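Local coordinates for protein putative glycosyl hydrolase (Bacteroides thetaiotaomicron VPI-5482, PDB 3K11) that is of unproven function but probably acts as a glycosyl hydrolase of family 88, cleaving glycosidic substrates that remain unidentified, at residues 42-47 with 108-113; 61-66 with 114-119; 153-158 with 211-216. All blocks are in the same frame, centred on the assembly; numbering follows the deposited sequence. Where two conformers were deposited one is given.

Contact 1: 42-47 with 108-113; sequences YIDKET and QNRFRF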
loop_
_atom_site.group_PDB
_atom_site.type_symbol
_atom_site.label_atom_id
_atom_site.label_comp_id
_atom_site.label_asym_id
_atom_site.label_seq_id
_atom_site.Cartn_x
_atom_site.Cartn_y
_atom_site.Cartn_z
ATOM N N TYR A 42 27.595 -21.256 -17.108
ATOM C CA TYR A 42 26.630 -21.050 -18.162
ATOM C C TYR A 42 26.983 -19.875 -19.069
ATOM O O TYR A 42 27.015 -20.011 -20.270
ATOM C CB TYR A 42 25.242 -20.846 -17.546
ATOM C CG TYR A 42 24.196 -20.502 -18.579
ATOM C CD1 TYR A 42 23.834 -21.404 -19.557
ATOM C CD2 TYR A 42 23.558 -19.287 -18.557
ATOM C CE1 TYR A 42 22.881 -21.070 -20.512
ATOM C CE2 TYR A 42 22.617 -18.954 -19.504
ATOM C CZ TYR A 42 22.273 -19.843 -20.466
ATOM O OH TYR A 42 21.314 -19.455 -21.395
ATOM N N ILE A 43 27.269 -18.717 -18.487
ATOM C CA ILE A 43 27.499 -17.534 -19.314
ATOM C C ILE A 43 28.812 -17.655 -20.087
ATOM O O ILE A 43 28.947 -17.062 -21.141
ATOM C CB ILE A 43 27.448 -16.214 -18.525
ATOM C CG1 ILE A 43 28.560 -16.138 -17.462
ATOM C CG2 ILE A 43 26.036 -16.030 -17.917
ATOM C CD1 ILE A 43 29.258 -14.824 -17.428
ATOM N N ASP A 44 29.752 -18.399 -19.527
ATOM C CA ASP A 44 31.062 -18.584 -20.167
ATOM C C ASP A 44 30.860 -19.191 -21.579
ATOM O O ASP A 44 31.389 -18.648 -22.605
ATOM C CB ASP A 44 31.908 -19.497 -19.286
ATOM C CG ASP A 44 33.361 -19.593 -19.728
ATOM O OD1 ASP A 44 33.872 -18.679 -20.431
ATOM O OD2 ASP A 44 33.986 -20.586 -19.333
ATOM N N LYS A 45 30.067 -20.278 -21.620
ATOM C CA LYS A 45 29.765 -20.980 -22.896
ATOM C C LYS A 45 28.807 -20.230 -23.827
ATOM O O LYS A 45 28.739 -20.541 -25.007
ATOM C CB LYS A 45 29.350 -22.468 -22.724
ATOM C CG LYS A 45 28.376 -22.903 -21.591
ATOM C CD LYS A 45 26.910 -22.489 -21.789
ATOM C CE LYS A 45 26.238 -23.271 -22.869
ATOM N NZ LYS A 45 24.774 -23.153 -23.130
ATOM N N GLU A 46 28.089 -19.248 -23.302
ATOM C CA GLU A 46 27.172 -18.427 -24.087
ATOM C C GLU A 46 27.675 -17.067 -24.502
ATOM O O GLU A 46 26.892 -16.221 -24.981
ATOM C CB GLU A 46 25.885 -18.250 -23.274
ATOM C CG GLU A 46 25.082 -19.523 -23.167
ATOM C CD GLU A 46 24.556 -19.984 -24.527
ATOM O OE1 GLU A 46 24.633 -19.234 -25.529
ATOM O OE2 GLU A 46 24.073 -21.102 -24.581
ATOM N N THR A 47 28.953 -16.803 -24.255
ATOM C CA THR A 47 29.578 -15.552 -24.639
ATOM C C THR A 47 30.898 -15.829 -25.360
ATOM O O THR A 47 31.958 -15.360 -24.935
ATOM C CB THR A 47 29.770 -14.632 -23.416
ATOM O OG1 THR A 47 30.449 -15.328 -22.349
ATOM C CG2 THR A 47 28.377 -14.099 -22.936
ATOM N N GLN A 108 39.570 -10.746 -18.557
ATOM C CA GLN A 108 40.809 -10.573 -19.326
ATOM C C GLN A 108 40.637 -11.062 -20.767
ATOM O O GLN A 108 40.953 -10.360 -21.726
ATOM C CB GLN A 108 41.949 -11.342 -18.651
ATOM C CG GLN A 108 42.484 -10.723 -17.353
ATOM C CD GLN A 108 43.467 -9.596 -17.596
ATOM O OE1 GLN A 108 43.853 -9.350 -18.735
ATOM N NE2 GLN A 108 43.895 -8.926 -16.531
ATOM N N ASN A 109 40.123 -12.274 -20.907
ATOM C CA ASN A 109 39.993 -12.883 -22.201
ATOM C C ASN A 109 39.072 -12.096 -23.121
ATOM O O ASN A 109 39.432 -11.822 -24.264
ATOM C CB ASN A 109 39.511 -14.307 -22.044
ATOM C CG ASN A 109 39.245 -14.971 -23.354
ATOM O OD1 ASN A 109 38.110 -14.998 -23.824
ATOM N ND2 ASN A 109 40.296 -15.506 -23.975
ATOM N N ARG A 110 37.900 -11.723 -22.616
ATOM C CA ARG A 110 36.942 -10.969 -23.442
ATOM C C ARG A 110 37.447 -9.578 -23.808
ATOM O O ARG A 110 37.305 -9.143 -24.953
ATOM C CB ARG A 110 35.567 -10.889 -22.771
ATOM C CG ARG A 110 34.899 -12.247 -22.486
ATOM C CD ARG A 110 34.964 -13.172 -23.644
ATOM N NE ARG A 110 34.116 -14.365 -23.461
ATOM C CZ ARG A 110 34.459 -15.453 -22.779
ATOM N NH1 ARG A 110 35.598 -15.510 -22.091
ATOM N NH2 ARG A 110 33.646 -16.491 -22.759
ATOM N N PHE A 111 38.032 -8.881 -22.839
ATOM C CA PHE A 111 38.590 -7.555 -23.121
ATOM C C PHE A 111 39.761 -7.586 -24.077
ATOM O O PHE A 111 39.872 -6.737 -24.954
ATOM C CB PHE A 111 39.012 -6.833 -21.817
ATOM C CG PHE A 111 37.872 -6.342 -20.957
ATOM C CD1 PHE A 111 36.563 -6.314 -21.414
ATOM C CD2 PHE A 111 38.154 -5.802 -19.709
ATOM C CE1 PHE A 111 35.578 -5.808 -20.643
ATOM C CE2 PHE A 111 37.121 -5.282 -18.926
ATOM C CZ PHE A 111 35.863 -5.329 -19.382
ATOM N N ARG A 112 40.644 -8.564 -23.932
ATOM C CA ARG A 112 41.782 -8.656 -24.844
ATOM C C ARG A 112 41.309 -8.986 -26.273
ATOM O O ARG A 112 41.879 -8.499 -27.231
ATOM C CB ARG A 112 42.798 -9.686 -24.348
ATOM C CG ARG A 112 43.529 -9.187 -23.128
ATOM C CD ARG A 112 44.395 -10.232 -22.486
ATOM N NE ARG A 112 44.929 -9.681 -21.251
ATOM C CZ ARG A 112 46.026 -8.933 -21.164
ATOM N NH1 ARG A 112 46.763 -8.674 -22.223
ATOM N NH2 ARG A 112 46.396 -8.447 -19.999
ATOM N N PHE A 113 40.255 -9.800 -26.384
ATOM C CA PHE A 113 39.680 -10.185 -27.649
ATOM C C PHE A 113 39.071 -8.958 -28.308
ATOM O O PHE A 113 39.303 -8.699 -29.471
ATOM C CB PHE A 113 38.601 -11.259 -27.434
ATOM C CG PHE A 113 37.726 -11.495 -28.649
ATOM C CD1 PHE A 113 38.249 -12.127 -29.774
ATOM C CD2 PHE A 113 36.411 -11.085 -28.668
ATOM C CE1 PHE A 113 37.458 -12.354 -30.891
ATOM C CE2 PHE A 113 35.606 -11.304 -29.770
ATOM C CZ PHE A 113 36.129 -11.941 -30.889
HETATM O O HOH W 1 36.534 -17.992 -21.169
#

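Contact 2: 61-66 with 114-119; sequences TDYTAM and LAEVAP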
loop_
_atom_site.group_PDB
_atom_site.type_symbol
_atom_site.label_atom_id
_atom_site.label_comp_id
_atom_site.label_asym_id
_atom_site.label_seq_id
_atom_site.Cartn_x
_atom_site.Cartn_y
_atom_site.Cartn_z
ATOM N N THR A 61 40.103 -16.568 -38.455
ATOM C CA THR A 61 41.278 -16.217 -37.661
ATOM C C THR A 61 42.192 -15.207 -38.377
ATOM O O THR A 61 42.997 -14.570 -37.719
ATOM C CB THR A 61 42.080 -17.449 -37.337
ATOM O OG1 THR A 61 42.405 -18.100 -38.554
ATOM C CG2 THR A 61 41.282 -18.401 -36.487
ATOM N N ASP A 62 42.085 -15.068 -39.697
ATOM C CA ASP A 62 42.878 -14.062 -40.418
ATOM C C ASP A 62 42.130 -12.747 -40.467
ATOM O O ASP A 62 41.424 -12.419 -41.426
ATOM C CB ASP A 62 43.215 -14.526 -41.814
ATOM C CG ASP A 62 44.186 -13.596 -42.515
ATOM O OD1 ASP A 62 44.459 -12.486 -41.986
ATOM O OD2 ASP A 62 44.639 -13.988 -43.610
ATOM N N TYR A 63 42.300 -11.986 -39.411
ATOM C CA TYR A 63 41.592 -10.746 -39.249
ATOM C C TYR A 63 42.012 -9.675 -40.235
ATOM O O TYR A 63 41.237 -8.817 -40.572
ATOM C CB TYR A 63 41.748 -10.207 -37.836
ATOM C CG TYR A 63 41.323 -11.155 -36.739
ATOM C CD1 TYR A 63 40.216 -11.989 -36.899
ATOM C CD2 TYR A 63 41.976 -11.173 -35.516
ATOM C CE1 TYR A 63 39.800 -12.832 -35.889
ATOM C CE2 TYR A 63 41.568 -12.017 -34.499
ATOM C CZ TYR A 63 40.471 -12.852 -34.694
ATOM O OH TYR A 63 40.039 -13.717 -33.721
ATOM N N THR A 64 43.247 -9.738 -40.714
ATOM C CA THR A 64 43.730 -8.709 -41.623
ATOM C C THR A 64 43.045 -8.865 -42.973
ATOM O O THR A 64 42.795 -7.878 -43.659
ATOM C CB THR A 64 45.258 -8.737 -41.748
ATOM O OG1 THR A 64 45.666 -9.986 -42.314
ATOM C CG2 THR A 64 45.909 -8.539 -40.352
ATOM N N ALA A 65 42.669 -10.098 -43.298
ATOM C CA ALA A 65 42.030 -10.425 -44.577
ATOM C C ALA A 65 40.501 -10.381 -44.607
ATOM O O ALA A 65 39.914 -10.414 -45.690
ATOM C CB ALA A 65 42.466 -11.822 -44.998
HETATM N N MSE A 66 39.845 -10.352 -43.462
HETATM C CA MSE A 66 38.393 -10.455 -43.479
HETATM C C MSE A 66 37.690 -9.220 -44.020
HETATM O O MSE A 66 38.273 -8.136 -44.120
HETATM C CB MSE A 66 37.890 -10.753 -42.083
HETATM C CG MSE A 66 38.022 -9.589 -41.145
HETATM SE SE MSE A 66 37.695 -10.145 -39.370
HETATM C CE MSE A 66 38.224 -11.842 -39.491
ATOM N N LEU A 114 38.269 -8.207 -27.576
ATOM C CA LEU A 114 37.664 -7.002 -28.149
ATOM C C LEU A 114 38.740 -5.990 -28.573
ATOM O O LEU A 114 38.620 -5.370 -29.635
ATOM C CB LEU A 114 36.693 -6.371 -27.167
ATOM C CG LEU A 114 35.398 -7.151 -26.890
ATOM C CD1 LEU A 114 34.594 -6.429 -25.808
ATOM C CD2 LEU A 114 34.572 -7.367 -28.175
ATOM N N ALA A 115 39.771 -5.819 -27.746
ATOM C CA ALA A 115 40.915 -4.913 -28.094
ATOM C C ALA A 115 41.630 -5.362 -29.357
ATOM O O ALA A 115 42.059 -4.544 -30.194
ATOM C CB ALA A 115 41.920 -4.832 -26.917
ATOM N N GLU A 116 41.786 -6.669 -29.497
ATOM C CA GLU A 116 42.460 -7.219 -30.639
ATOM C C GLU A 116 41.654 -7.008 -31.908
ATOM O O GLU A 116 42.213 -6.620 -32.917
ATOM C CB GLU A 116 42.657 -8.707 -30.438
ATOM C CG GLU A 116 43.388 -9.367 -31.582
ATOM C CD GLU A 116 43.476 -10.854 -31.400
ATOM O OE1 GLU A 116 42.725 -11.423 -30.559
ATOM O OE2 GLU A 116 44.283 -11.444 -32.130
ATOM N N VAL A 117 40.353 -7.318 -31.869
ATOM C CA VAL A 117 39.575 -7.325 -33.116
ATOM C C VAL A 117 39.002 -5.977 -33.510
ATOM O O VAL A 117 38.778 -5.735 -34.692
ATOM C CB VAL A 117 38.447 -8.428 -33.116
ATOM C CG1 VAL A 117 39.065 -9.831 -32.899
ATOM C CG2 VAL A 117 37.351 -8.120 -32.130
ATOM N N ALA A 118 38.796 -5.086 -32.551
ATOM C CA ALA A 118 38.165 -3.792 -32.843
ATOM C C ALA A 118 38.789 -3.035 -34.022
ATOM O O ALA A 118 38.068 -2.577 -34.923
ATOM C CB ALA A 118 38.110 -2.922 -31.592
ATOM N N PRO A 119 40.111 -2.904 -34.030
ATOM C CA PRO A 119 40.781 -2.219 -35.156
ATOM C C PRO A 119 40.566 -2.855 -36.526
ATOM O O PRO A 119 40.564 -2.157 -37.553
ATOM C CB PRO A 119 42.260 -2.300 -34.789
ATOM C CG PRO A 119 42.317 -2.585 -33.368
ATOM C CD PRO A 119 41.066 -3.321 -32.989
HETATM O O HOH W 2 41.388 -13.828 -31.396
#

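Contact 3: 153-158 with 211-216; sequences AMIKLR and VAQMSR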
loop_
_atom_site.group_PDB
_atom_site.type_symbol
_atom_site.label_atom_id
_atom_site.label_comp_id
_atom_site.label_asym_id
_atom_site.label_seq_id
_atom_site.Cartn_x
_atom_site.Cartn_y
_atom_site.Cartn_z
ATOM N N ALA A 153 34.140 -0.964 -16.389
ATOM C CA ALA A 153 34.837 -2.239 -16.116
ATOM C C ALA A 153 36.248 -2.309 -16.704
ATOM O O ALA A 153 37.161 -2.866 -16.072
ATOM C CB ALA A 153 34.006 -3.406 -16.612
HETATM N N MSE A 154 36.435 -1.756 -17.910
HETATM C CA MSE A 154 37.749 -1.754 -18.561
HETATM C C MSE A 154 38.738 -0.904 -17.779
HETATM O O MSE A 154 39.872 -1.289 -17.617
HETATM C CB MSE A 154 37.647 -1.237 -19.988
HETATM C CG MSE A 154 37.013 -2.250 -20.916
HETATM SE SE MSE A 154 36.927 -1.528 -22.736
HETATM C CE MSE A 154 36.246 -3.113 -23.590
ATOM N N ILE A 155 38.293 0.273 -17.303
ATOM C CA ILE A 155 39.134 1.094 -16.416
ATOM C C ILE A 155 39.515 0.326 -15.137
ATOM O O ILE A 155 40.694 0.217 -14.792
ATOM C CB ILE A 155 38.430 2.398 -16.053
ATOM C CG1 ILE A 155 38.325 3.313 -17.287
ATOM C CG2 ILE A 155 39.202 3.136 -14.951
ATOM C CD1 ILE A 155 37.156 4.412 -17.122
ATOM N N LYS A 156 38.527 -0.294 -14.487
ATOM C CA LYS A 156 38.785 -1.042 -13.282
ATOM C C LYS A 156 39.839 -2.113 -13.459
ATOM O O LYS A 156 40.772 -2.223 -12.657
ATOM C CB LYS A 156 37.512 -1.684 -12.773
ATOM C CG LYS A 156 36.513 -0.715 -12.153
ATOM C CD LYS A 156 35.210 -1.433 -11.948
ATOM C CE LYS A 156 34.186 -0.636 -11.157
ATOM N NZ LYS A 156 32.890 -1.376 -11.009
ATOM N N LEU A 157 39.741 -2.885 -14.535
ATOM C CA LEU A 157 40.718 -3.955 -14.729
ATOM C C LEU A 157 42.072 -3.428 -15.198
ATOM O O LEU A 157 43.112 -3.897 -14.747
ATOM C CB LEU A 157 40.190 -5.037 -15.674
ATOM C CG LEU A 157 41.019 -6.343 -15.716
ATOM C CD1 LEU A 157 41.163 -6.947 -14.317
ATOM C CD2 LEU A 157 40.339 -7.357 -16.640
ATOM N N ARG A 158 42.070 -2.426 -16.070
ATOM C CA ARG A 158 43.332 -1.907 -16.519
ATOM C C ARG A 158 44.132 -1.290 -15.379
ATOM O O ARG A 158 45.367 -1.371 -15.360
ATOM C CB ARG A 158 43.168 -0.914 -17.658
ATOM C CG ARG A 158 44.512 -0.428 -18.176
ATOM C CD ARG A 158 44.398 0.114 -19.585
ATOM N NE ARG A 158 45.535 0.997 -19.791
ATOM C CZ ARG A 158 46.769 0.580 -19.978
ATOM N NH1 ARG A 158 47.049 -0.713 -20.099
ATOM N NH2 ARG A 158 47.747 1.474 -20.077
ATOM N N VAL A 211 32.675 8.195 -15.237
ATOM C CA VAL A 211 33.298 9.469 -14.879
ATOM C C VAL A 211 34.081 9.292 -13.581
ATOM O O VAL A 211 35.224 9.710 -13.498
ATOM C CB VAL A 211 32.266 10.627 -14.813
ATOM C CG1 VAL A 211 32.968 11.951 -14.404
ATOM C CG2 VAL A 211 31.528 10.790 -16.172
ATOM N N ALA A 212 33.484 8.672 -12.552
ATOM C CA ALA A 212 34.184 8.388 -11.299
ATOM C C ALA A 212 35.475 7.560 -11.518
ATOM O O ALA A 212 36.543 7.888 -10.978
ATOM C CB ALA A 212 33.218 7.693 -10.271
ATOM N N GLN A 213 35.401 6.519 -12.339
ATOM C CA GLN A 213 36.587 5.710 -12.608
ATOM C C GLN A 213 37.634 6.446 -13.412
ATOM O O GLN A 213 38.840 6.262 -13.178
ATOM C CB GLN A 213 36.191 4.384 -13.282
ATOM C CG GLN A 213 35.543 3.384 -12.296
ATOM C CD GLN A 213 36.493 2.868 -11.266
ATOM O OE1 GLN A 213 37.678 2.713 -11.523
ATOM N NE2 GLN A 213 35.989 2.598 -10.066
HETATM N N MSE A 214 37.209 7.274 -14.357
HETATM C CA MSE A 214 38.172 8.066 -15.129
HETATM C C MSE A 214 38.964 8.993 -14.232
HETATM O O MSE A 214 40.113 9.320 -14.570
HETATM C CB MSE A 214 37.551 8.933 -16.217
HETATM C CG MSE A 214 37.397 8.371 -17.544
HETATM SE SE MSE A 214 38.837 7.453 -18.377
HETATM C CE MSE A 214 39.641 8.695 -19.462
ATOM N N SER A 215 38.392 9.422 -13.095
ATOM C CA SER A 215 39.172 10.232 -12.155
ATOM C C SER A 215 40.377 9.464 -11.630
ATOM O O SER A 215 41.360 10.072 -11.242
ATOM C CB SER A 215 38.316 10.743 -10.981
ATOM O OG SER A 215 38.182 9.770 -9.968
ATOM N N ARG A 216 40.297 8.136 -11.611
ATOM C CA ARG A 216 41.380 7.262 -11.168
ATOM C C ARG A 216 42.355 6.943 -12.297
ATOM O O ARG A 216 43.543 6.655 -12.062
ATOM C CB ARG A 216 40.821 5.925 -10.644
ATOM C CG ARG A 216 39.831 6.024 -9.500
ATOM C CD ARG A 216 39.298 4.661 -9.109
ATOM N NE ARG A 216 40.393 3.819 -8.638
ATOM C CZ ARG A 216 40.589 2.522 -8.936
ATOM N NH1 ARG A 216 39.775 1.809 -9.741
ATOM N NH2 ARG A 216 41.648 1.918 -8.415
HETATM O O HOH W 3 40.533 -1.041 -10.333
#

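Contact 1: 42-47 with 108-113
Arg110 reaches Thr47 and Asp44 through a chain that leaves its helix with CG anti to the carbonyl carbon (chi1 -59°), bends at chi2 and then runs out straight at chi3. Asp44 answers with its CG anti to its own backbone N (chi1 -171°), which carries the carboxylate out to the guanidinium. Arg110 grips the carbonyl of Thr47 side-on. NE meets Thr47 O at 2.8 Å, nearly end-on to the carbonyl, while NH2 bonds to Thr47 O at 3.0 Å from well above the carbonyl plane. The same NH2 forms a salt bridge with Asp44 OD1 at 3.2 Å, the carboxylate and guanidinium planes being turned 44° apart. On the far side of the group a water donates to Asp44 OD1 and accepts from Arg110 NH1 at 2.8 Å, so that it bridges this second nitrogen to the same carboxylate oxygen. In the (alpha/alpha)6-barrel fold expected of this six-hairpin family, the arginine thus ties the C-terminal end of helix 29-45 to the N-terminal half of helix 101-128. With Arg110 replaced by an alanine, the Thr47 carbonyl would probably lose both donors described here and the Asp44 carboxylate its counter-charge. The hydroxyl of Thr47 is held in turn, OG1 donating to Ile43 O at 2.6 Å and also hydrogen-bonding to Tyr106, while Tyr88 of helix 82-98 packs against Arg110.

Contact 2: 61-66 with 114-119
Tyr63 lays one face of its ring against Val117, and this is the close part of the contact. Val117 CG1 stands over that face, 4.0 Å from the ring centroid and 24° off the normal, a CH-pi contact displaced toward the rim, with Tyr63 CE2 its nearest ring atom at 3.7 Å. The methyl points there because Val117 CG1 lies anti to the carbonyl carbon (chi1 -58°). Thr61 O of the same loop lies over the opposite face, 3.8 Å above the ring plane, so the ring is sandwiched between a methyl group and a carbonyl oxygen. Val51 of strand 51-53 touches both Tyr63 and Val117, and Phe113 also packs on the tyrosine.

The solvent side is looser and polar. Glu116, exposed and extended, brings OE2 to the ring edge, 3.6 Å from Tyr63 CE2, with its carboxylate almost perpendicular to the ring. No direct hydrogen bond joins the two residues; a water instead lies 2.7 Å from Tyr63 OH and donates to Glu116 OE1 at 2.9 Å. Within the loop, Asp62 OD1 accepts from Thr64 OG1 at 2.8 Å and from the backbone N of Ala65, and Tyr63 O bonds to Arg123. The loop between strands 59-60 and 70-72 thus turns on an Asx motif at Asp62 and docks Tyr63, the next residue, on helix 101-128.

Contact 3: 153-158 with 211-216
Lys156 lays CG and CE over one face of the Gln213 amide, the two side chains crossing at about a right angle, with Lys156 CG 3.7 Å from Gln213 OE1 and Lys156 CE 3.9 Å from Gln213 NE2. The guanidinium of Arg216 is engaged at its edge, where Gln213 CD and a water lie in its plane, the amide itself turned nearly at right angles to it. Arg216 NH1 donates to Gln213 OE1 at 2.9 Å, in the carbonyl plane and on a lone pair, which should restrain rotation of the amide. The water accepts from the same NH1 and donates to Lys156 O at 2.6 Å, linking the two helices without a direct bond. Beside this polar patch, Ile155 slides past Gln213, its CG2, anti to the backbone N, lying 3.6 Å from Gln213 O and against Gln213 CB, and its CD1 reaching the selenium of Met214, a selenomethionine, at 3.7 Å. Lys156 NZ continues past the contact to a salt bridge with Glu277. Helices 148-160 and 202-217 run in the same general direction, their short axes 9.4 Å apart and inclined at 26°; helix 167-180 packs on Ile155 and Met214, helix 222-240 against Met214, and helix 82-98 against Lys156.

Contacts 1 and 2 share helix 101-128 and lie about 16 Å apart, centre to centre, meeting where Phe113 touches the tyrosine of the 61-66 loop. Contact 1 is buried and built on an ion pair and one backbone carbonyl; contact 2, farther from the chain's centre, is only partly buried and relies on aromatic packing with a water at its margin. Contact 3 is also buried, but joins two helices through van der Waals packing on an amide and a selenomethionine, with a water bridge but no direct hydrogen bond. It uses neither segment of helix 101-128, yet Phe111 of that helix packs on Ala153 and Met154, so the helix connects contact 1 to contact 3. Contacts 2 and 3 do not touch.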